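PDB 6XL7: SG7.AF, which is a mosquito salivary protein that inhibits the alternative complement pathway of the host, acting on the activated C3-convertase C3bBb and sparing the classical pathway. Local coordinates for residues A[69-73]-A[95-99]. Numbering follows the deposited sequence.
Sequences VKETF and AKPSY
Phe73 sets CG anti to the backbone N (chi1 -179°) and Tyr99 does the same, which sends each ring across to the partner helix and lays one upon the other in an offset stack. The centroids are 4.2 Å apart and the planes tilt by only 13°. Phe73 CD2 sits over the centre of the Tyr99 ring, while Tyr99 CD2 comes down nearer the rim of the Phe73 ring, 3.5 Å from Phe73 CD2. The Tyr99 methylene adds a CH-pi contact, its CB lying over the same phenyl ring at 4.1 Å from the centroid. Along the CD1-CE1 side of the phenyl ring, Ala95 CB lies at the edge, in plane, 3.8 Å from Phe73 CD1, and Phe73 CE1 rests 3.6 Å from Lys96 CA. Helices 56-77 and 89-113 form an antiparallel hairpin here, within the helical Aegyptin C-terminal domain; the axes of segments 69-73 and 95-99 approach to 9.7 Å, at 171° between their directions. No hydrogen bond joins the two segments, and the contact is made by the rings against side chains and backbone atoms. Back along helix 56-77, one turn before Phe73, Val69 CG1 packs 3.6 Å from Tyr99 CD1, and the Lys70 backbone flanks the phenol, with its CA 3.7 Å from Tyr99 CE1. The aliphatic part of Lys70 runs alongside the phenol before the chain bends, carrying NZ to a hydrogen bond with Asp16 O. Helix 23-46 packs against this pair as well: Tyr99 OH is hydrogen-bonded to Ala29 O, which ties down the end of the phenol, and the Tyr25 ring meets that of Phe73.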
ATOM      1  N   VAL A  69      -5.626   6.037   0.262  1.00 10.17           N
ATOM      2  CA  VAL A  69      -6.487   4.898  -0.045  1.00  9.65           C
ATOM      3  C   VAL A  69      -6.848   4.138   1.226  1.00  9.84           C
ATOM      4  O   VAL A  69      -8.001   3.728   1.419  1.00 10.17           O
ATOM      5  CB  VAL A  69      -5.805   4.012  -1.110  1.00  9.43           C
ATOM      6  CG1 VAL A  69      -6.412   2.623  -1.164  1.00 10.44           C
ATOM      7  CG2 VAL A  69      -5.882   4.703  -2.471  1.00  9.81           C
ATOM      8  N   LYS A  70      -5.884   3.975   2.135  1.00  9.69           N
ATOM      9  CA  LYS A  70      -6.142   3.264   3.379  1.00 10.02           C
ATOM     10  C   LYS A  70      -7.055   4.062   4.307  1.00  9.16           C
ATOM     11  O   LYS A  70      -7.952   3.484   4.936  1.00 10.27           O
ATOM     12  CB  LYS A  70      -4.813   2.917   4.049  1.00 11.26           C
ATOM     13  CG  LYS A  70      -4.974   2.214   5.378  1.00 12.51           C
ATOM     14  CD  LYS A  70      -3.723   1.438   5.741  1.00 15.53           C
ATOM     15  CE  LYS A  70      -2.525   2.361   5.949  1.00 16.94           C
ATOM     16  NZ  LYS A  70      -2.748   3.300   7.085  1.00 20.48           N
ATOM     17  N   GLU A  71      -6.877   5.387   4.399  1.00 10.20           N
ATOM     18  CA  GLU A  71      -7.812   6.182   5.196  1.00 11.01           C
ATOM     19  C   GLU A  71      -9.226   6.072   4.643  1.00 10.16           C
ATOM     20  O   GLU A  71     -10.205   6.065   5.405  1.00 10.61           O
ATOM     21  CB  GLU A  71      -7.375   7.647   5.265  1.00 11.78           C
ATOM     22  CG  GLU A  71      -6.220   7.920   6.230  1.00 15.24           C
ATOM     23  CD  GLU A  71      -6.454   7.329   7.612  1.00 14.78           C
ATOM     24  OE1 GLU A  71      -7.357   7.807   8.327  1.00 17.07           O
ATOM     25  OE2 GLU A  71      -5.710   6.398   7.973  1.00 17.66           O
ATOM     26  N   THR A  72      -9.355   5.979   3.316  1.00  9.46           N
ATOM     27  CA  THR A  72     -10.672   5.843   2.703  1.00  9.67           C
ATOM     28  C   THR A  72     -11.305   4.508   3.079  1.00  8.85           C
ATOM     29  O   THR A  72     -12.496   4.452   3.414  1.00  9.33           O
ATOM     30  CB  THR A  72     -10.540   6.005   1.184  1.00  9.16           C
ATOM     31  OG1 THR A  72     -10.020   7.303   0.883  1.00  9.79           O
ATOM     32  CG2 THR A  72     -11.887   5.862   0.502  1.00 10.47           C
ATOM     33  N   PHE A  73     -10.518   3.429   3.043  1.00  8.82           N
ATOM     34  CA  PHE A  73     -10.976   2.124   3.508  1.00  9.21           C
ATOM     35  C   PHE A  73     -11.423   2.193   4.961  1.00  9.26           C
ATOM     36  O   PHE A  73     -12.505   1.702   5.314  1.00  9.77           O
ATOM     37  CB  PHE A  73      -9.823   1.140   3.330  1.00  9.39           C
ATOM     38  CG  PHE A  73     -10.131  -0.271   3.737  1.00  9.72           C
ATOM     39  CD1 PHE A  73     -11.362  -0.863   3.482  1.00 11.23           C
ATOM     40  CD2 PHE A  73      -9.142  -1.041   4.344  1.00 10.09           C
ATOM     41  CE1 PHE A  73     -11.608  -2.187   3.849  1.00 11.99           C
ATOM     42  CE2 PHE A  73      -9.382  -2.351   4.697  1.00 11.32           C
ATOM     43  CZ  PHE A  73     -10.614  -2.925   4.451  1.00 11.05           C
ATOM     44  N   ALA A  95     -16.363  -2.357   1.862  1.00 10.85           N
ATOM     45  CA  ALA A  95     -15.358  -1.376   1.463  1.00  9.21           C
ATOM     46  C   ALA A  95     -14.066  -2.014   0.969  1.00 10.42           C
ATOM     47  O   ALA A  95     -13.251  -1.322   0.347  1.00 11.77           O
ATOM     48  CB  ALA A  95     -15.031  -0.447   2.641  1.00 11.35           C
ATOM     49  N   LYS A  96     -13.870  -3.309   1.215  1.00 10.27           N
ATOM     50  CA  LYS A  96     -12.606  -3.966   0.918  1.00 12.24           C
ATOM     51  C   LYS A  96     -12.306  -4.113  -0.573  1.00  9.83           C
ATOM     52  O   LYS A  96     -11.156  -3.864  -0.971  1.00 10.83           O
ATOM     53  CB  LYS A  96     -12.520  -5.305   1.648  1.00 12.05           C
ATOM     54  CG  LYS A  96     -11.172  -6.001   1.518  1.00 14.91           C
ATOM     55  CD  LYS A  96     -11.162  -7.278   2.351  1.00 19.27           C
ATOM     56  CE  LYS A  96      -9.837  -8.011   2.248  1.00 28.53           C
ATOM     57  NZ  LYS A  96      -9.810  -9.196   3.154  1.00 36.25           N
ATOM     58  N   PRO A  97     -13.258  -4.488  -1.438  1.00 10.93           N
ATOM     59  CA  PRO A  97     -12.887  -4.649  -2.859  1.00 11.68           C
ATOM     60  C   PRO A  97     -12.364  -3.373  -3.498  1.00 11.80           C
ATOM     61  O   PRO A  97     -11.391  -3.416  -4.268  1.00 11.40           O
ATOM     62  CB  PRO A  97     -14.180  -5.164  -3.509  1.00 12.52           C
ATOM     63  CG  PRO A  97     -14.898  -5.871  -2.365  1.00 12.35           C
ATOM     64  CD  PRO A  97     -14.612  -5.021  -1.168  1.00 11.47           C
ATOM     65  N   SER A  98     -12.965  -2.226  -3.192  1.00 11.59           N
ATOM     66  CA  SER A  98     -12.463  -0.986  -3.778  1.00 11.15           C
ATOM     67  C   SER A  98     -11.109  -0.597  -3.202  1.00 10.15           C
ATOM     68  O   SER A  98     -10.287  -0.001  -3.910  1.00 10.55           O
ATOM     69  CB  SER A  98     -13.482   0.144  -3.655  1.00 14.74           C
ATOM     70  OG  SER A  98     -13.794   0.431  -2.317  1.00 16.46           O
ATOM     71  N   TYR A  99     -10.850  -0.950  -1.941  1.00  9.00           N
ATOM     72  CA  TYR A  99      -9.526  -0.759  -1.355  1.00  9.66           C
ATOM     73  C   TYR A  99      -8.480  -1.546  -2.133  1.00 10.30           C
ATOM     74  O   TYR A  99      -7.454  -0.997  -2.554  1.00 10.86           O
ATOM     75  CB  TYR A  99      -9.577  -1.222   0.102  1.00 10.03           C
ATOM     76  CG  TYR A  99      -8.266  -1.225   0.848  1.00  9.56           C
ATOM     77  CD1 TYR A  99      -7.544  -0.050   1.025  1.00 10.13           C
ATOM     78  CD2 TYR A  99      -7.778  -2.407   1.418  1.00 10.15           C
ATOM     79  CE1 TYR A  99      -6.348  -0.051   1.738  1.00  9.85           C
ATOM     80  CE2 TYR A  99      -6.590  -2.420   2.120  1.00 10.13           C
ATOM     81  CZ  TYR A  99      -5.883  -1.240   2.277  1.00  9.74           C
ATOM     82  OH  TYR A  99      -4.691  -1.199   2.982  1.00 11.62           O
TER